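Local coordinates for protein uricase (Arthrobacter globiformis, PDB 2YZC) that catalyses the oxidation of uric acid by molecular oxygen to 5-hydroxyisourate, the first step on the way to allantoin, at residues 38-46 against 82-92. Sequence-based numbering, arbitrary orientation.
Sequences EIQDLNVTS and FATTEEFLLRL
The side-chain amide of Q40 lies stacked over one face of the F82 ring, the two planes 24° apart and the amide offset toward the rim, with Q40 CD 3.7 Å from F82 CE2. The opposite face of this ring packs on F88 CG, so F82 is sandwiched between the strand's amide and the first turn of the helix. With CG between the backbone N and the carbonyl carbon (chi1 44°), the far end of the F82 ring comes close to the strand. Replacing Q40 by an alanine removes the amide from that face, and the F82 ring is then likely to lose its cover there and be freer to turn. L42 divides its two methyls: CD1 lies 3.8 Å from F82 CE2 and 4.0 Å from F88 CD2, bridging the two rings, while CD2 meets T85 tip to tip, 3.2 Å from T85 OG1, a hydroxyl hydrogen-bonded to Q112. Farther along, V44 CG2 reaches the edge of the F88 ring at 4.3 Å, and V44 CG1 rests against the neighbouring ends of L89 (CD2) and L92 (CD1). V44 lies about 8 Å, side chain to side chain, from the active-site K22. Behind this apolar layer the helix start is fixed by T84, the N-cap, whose OG1 accepts from E87 N at 3.2 Å and donates to the E87 carboxylate. The helix runs 28° from the strand direction, as in the T-fold of the uricases, where helices pack on an antiparallel sheet; here strand 38-50 lies between strands 13-31 and 103-117. Helix 67-78 packs against F88 and L92, and helix 199-216 against T84 and E87.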
loop_
_atom_site.group_PDB
_atom_site.type_symbol
_atom_site.label_atom_id
_atom_site.label_comp_id
_atom_site.label_asym_id
_atom_site.label_seq_id
_atom_site.Cartn_x
_atom_site.Cartn_y
_atom_site.Cartn_z
ATOM N N GLU A 38 1.171 -26.588 -15.201
ATOM C CA GLU A 38 1.751 -25.292 -15.539
ATOM C C GLU A 38 0.785 -24.236 -15.003
ATOM O O GLU A 38 -0.431 -24.460 -14.959
ATOM C CB GLU A 38 1.890 -25.118 -17.056
ATOM C CG GLU A 38 2.785 -26.135 -17.753
ATOM C CD GLU A 38 4.190 -26.181 -17.184
ATOM O OE1 GLU A 38 4.760 -25.107 -16.893
ATOM O OE2 GLU A 38 4.735 -27.298 -17.033
ATOM N N ILE A 39 1.330 -23.090 -14.609
ATOM C CA ILE A 39 0.532 -21.996 -14.065
ATOM C C ILE A 39 0.734 -20.684 -14.819
ATOM O O ILE A 39 1.866 -20.275 -15.073
ATOM C CB ILE A 39 0.897 -21.723 -12.577
ATOM C CG1 ILE A 39 0.633 -22.967 -11.727
ATOM C CG2 ILE A 39 0.094 -20.531 -12.048
ATOM C CD1 ILE A 39 -0.815 -23.389 -11.686
ATOM N N GLN A 40 -0.369 -20.035 -15.180
ATOM C CA GLN A 40 -0.319 -18.727 -15.831
ATOM C C GLN A 40 -1.184 -17.854 -14.921
ATOM O O GLN A 40 -2.331 -18.192 -14.634
ATOM C CB GLN A 40 -0.868 -18.802 -17.260
ATOM C CG GLN A 40 0.116 -19.472 -18.227
ATOM C CD GLN A 40 -0.477 -19.703 -19.602
ATOM O OE1 GLN A 40 -0.085 -19.070 -20.584
ATOM N NE2 GLN A 40 -1.436 -20.610 -19.676
ATOM N N ASP A 41 -0.618 -16.747 -14.452
ATOM C CA ASP A 41 -1.299 -15.868 -13.500
ATOM C C ASP A 41 -1.339 -14.446 -14.060
ATOM O O ASP A 41 -0.294 -13.821 -14.225
ATOM C CB ASP A 41 -0.509 -15.911 -12.179
ATOM C CG ASP A 41 -1.273 -15.335 -10.998
ATOM O OD1 ASP A 41 -2.316 -14.680 -11.204
ATOM O OD2 ASP A 41 -0.809 -15.536 -9.848
ATOM N N LEU A 42 -2.543 -13.940 -14.334
ATOM C CA LEU A 42 -2.717 -12.603 -14.908
ATOM C C LEU A 42 -3.719 -11.688 -14.193
ATOM O O LEU A 42 -4.637 -12.154 -13.518
ATOM C CB LEU A 42 -3.184 -12.714 -16.368
ATOM C CG LEU A 42 -2.366 -13.493 -17.399
ATOM C CD1 LEU A 42 -3.133 -13.536 -18.726
ATOM C CD2 LEU A 42 -1.013 -12.835 -17.585
ATOM N N ASN A 43 -3.524 -10.379 -14.369
ATOM C CA ASN A 43 -4.421 -9.351 -13.841
ATOM C C ASN A 43 -4.813 -8.630 -15.134
ATOM O O ASN A 43 -4.034 -7.831 -15.663
ATOM C CB ASN A 43 -3.676 -8.388 -12.910
ATOM C CG ASN A 43 -4.611 -7.423 -12.199
ATOM O OD1 ASN A 43 -4.191 -6.359 -11.726
ATOM N ND2 ASN A 43 -5.881 -7.791 -12.107
ATOM N N VAL A 44 -6.016 -8.911 -15.630
ATOM C CA VAL A 44 -6.493 -8.369 -16.906
ATOM C C VAL A 44 -7.479 -7.204 -16.863
ATOM O O VAL A 44 -8.396 -7.172 -16.050
ATOM C CB VAL A 44 -7.143 -9.508 -17.740
ATOM C CG1 VAL A 44 -7.501 -9.018 -19.137
ATOM C CG2 VAL A 44 -6.189 -10.708 -17.806
ATOM N N THR A 45 -7.283 -6.253 -17.770
ATOM C CA THR A 45 -8.159 -5.097 -17.869
ATOM C C THR A 45 -8.620 -4.970 -19.318
ATOM O O THR A 45 -7.810 -5.045 -20.245
ATOM C CB THR A 45 -7.436 -3.808 -17.445
ATOM O OG1 THR A 45 -7.194 -3.842 -16.029
ATOM C CG2 THR A 45 -8.283 -2.579 -17.791
ATOM N N SER A 46 -9.923 -4.774 -19.497
ATOM C CA SER A 46 -10.523 -4.643 -20.822
ATOM C C SER A 46 -11.347 -3.365 -20.924
ATOM O O SER A 46 -12.194 -3.103 -20.072
ATOM C CB SER A 46 -11.432 -5.849 -21.093
ATOM O OG SER A 46 -12.251 -5.659 -22.239
ATOM N N PHE A 82 -3.820 -20.197 -23.765
ATOM C CA PHE A 82 -3.151 -19.177 -24.555
ATOM C C PHE A 82 -1.645 -19.344 -24.416
ATOM O O PHE A 82 -1.142 -19.623 -23.327
ATOM C CB PHE A 82 -3.578 -17.776 -24.101
ATOM C CG PHE A 82 -3.615 -17.602 -22.606
ATOM C CD1 PHE A 82 -4.704 -18.056 -21.868
ATOM C CD2 PHE A 82 -2.564 -16.974 -21.938
ATOM C CE1 PHE A 82 -4.751 -17.888 -20.479
ATOM C CE2 PHE A 82 -2.598 -16.801 -20.554
ATOM C CZ PHE A 82 -3.696 -17.259 -19.821
ATOM N N ALA A 83 -0.936 -19.174 -25.528
ATOM C CA ALA A 83 0.514 -19.332 -25.562
ATOM C C ALA A 83 1.245 -18.268 -24.755
ATOM O O ALA A 83 2.162 -18.575 -23.995
ATOM C CB ALA A 83 1.002 -19.311 -27.011
ATOM N N THR A 84 0.836 -17.017 -24.927
ATOM C CA THR A 84 1.460 -15.910 -24.215
ATOM C C THR A 84 0.388 -14.914 -23.805
ATOM O O THR A 84 -0.749 -14.984 -24.269
ATOM C CB THR A 84 2.473 -15.159 -25.108
ATOM O OG1 THR A 84 1.783 -14.615 -26.238
ATOM C CG2 THR A 84 3.579 -16.099 -25.596
ATOM N N THR A 85 0.766 -13.988 -22.934
ATOM C CA THR A 85 -0.146 -12.960 -22.462
ATOM C C THR A 85 -0.561 -12.058 -23.626
ATOM O O THR A 85 -1.735 -11.710 -23.767
ATOM C CB THR A 85 0.523 -12.118 -21.363
ATOM O OG1 THR A 85 0.838 -12.965 -20.252
ATOM C CG2 THR A 85 -0.395 -10.997 -20.903
ATOM N N GLU A 86 0.398 -11.682 -24.466
ATOM C CA GLU A 86 0.081 -10.825 -25.601
ATOM C C GLU A 86 -0.916 -11.484 -26.554
ATOM O O GLU A 86 -1.828 -10.831 -27.059
ATOM C CB GLU A 86 1.358 -10.435 -26.354
ATOM C CG GLU A 86 2.254 -9.495 -25.566
ATOM C CD GLU A 86 3.329 -10.213 -24.758
ATOM O OE1 GLU A 86 3.082 -11.338 -24.269
ATOM O OE2 GLU A 86 4.429 -9.635 -24.603
ATOM N N GLU A 87 -0.753 -12.777 -26.802
ATOM C CA GLU A 87 -1.669 -13.475 -27.694
ATOM C C GLU A 87 -3.060 -13.599 -27.080
ATOM O O GLU A 87 -4.064 -13.626 -27.793
ATOM C CB GLU A 87 -1.095 -14.845 -28.055
ATOM C CG GLU A 87 0.142 -14.719 -28.935
ATOM C CD GLU A 87 0.919 -16.007 -29.055
ATOM O OE1 GLU A 87 0.415 -16.954 -29.694
ATOM O OE2 GLU A 87 2.037 -16.069 -28.502
ATOM N N PHE A 88 -3.123 -13.657 -25.756
ATOM C CA PHE A 88 -4.409 -13.740 -25.075
ATOM C C PHE A 88 -5.126 -12.408 -25.283
ATOM O O PHE A 88 -6.313 -12.373 -25.604
ATOM C CB PHE A 88 -4.210 -13.986 -23.577
ATOM C CG PHE A 88 -5.497 -14.160 -22.811
ATOM C CD1 PHE A 88 -6.402 -15.162 -23.157
ATOM C CD2 PHE A 88 -5.794 -13.336 -21.729
ATOM C CE1 PHE A 88 -7.588 -15.343 -22.433
ATOM C CE2 PHE A 88 -6.973 -13.507 -20.998
ATOM C CZ PHE A 88 -7.872 -14.516 -21.352
ATOM N N LEU A 89 -4.396 -11.309 -25.109
ATOM C CA LEU A 89 -4.989 -9.991 -25.277
ATOM C C LEU A 89 -5.445 -9.773 -26.721
ATOM O O LEU A 89 -6.491 -9.164 -26.965
ATOM C CB LEU A 89 -3.990 -8.899 -24.873
ATOM C CG LEU A 89 -3.532 -8.874 -23.410
ATOM C CD1 LEU A 89 -2.533 -7.741 -23.216
ATOM C CD2 LEU A 89 -4.728 -8.693 -22.483
ATOM N N LEU A 90 -4.660 -10.269 -27.674
ATOM C CA LEU A 90 -5.003 -10.123 -29.089
ATOM C C LEU A 90 -6.331 -10.809 -29.402
ATOM O O LEU A 90 -7.150 -10.289 -30.167
ATOM C CB LEU A 90 -3.884 -10.699 -29.966
ATOM C CG LEU A 90 -2.633 -9.815 -30.100
ATOM C CD1 LEU A 90 -1.471 -10.612 -30.680
ATOM C CD2 LEU A 90 -2.963 -8.625 -30.994
ATOM N N ARG A 91 -6.554 -11.970 -28.801
ATOM C CA ARG A 91 -7.802 -12.673 -29.035
ATOM C C ARG A 91 -8.972 -11.850 -28.498
ATOM O O ARG A 91 -9.991 -11.689 -29.173
ATOM C CB ARG A 91 -7.786 -14.047 -28.366
ATOM C CG ARG A 91 -9.037 -14.847 -28.686
ATOM C CD ARG A 91 -9.095 -16.186 -27.980
ATOM N NE ARG A 91 -10.359 -16.849 -28.294
ATOM C CZ ARG A 91 -10.797 -17.960 -27.714
ATOM N NH1 ARG A 91 -10.075 -18.552 -26.775
ATOM N NH2 ARG A 91 -11.964 -18.476 -28.077
ATOM N N LEU A 92 -8.818 -11.325 -27.285
ATOM C CA LEU A 92 -9.863 -10.514 -26.665
ATOM C C LEU A 92 -10.165 -9.266 -27.489
ATOM O O LEU A 92 -11.324 -8.965 -27.776
ATOM C CB LEU A 92 -9.443 -10.097 -25.248
ATOM C CG LEU A 92 -9.529 -11.175 -24.166
ATOM C CD1 LEU A 92 -8.767 -10.744 -22.915
ATOM C CD2 LEU A 92 -10.999 -11.438 -23.851
#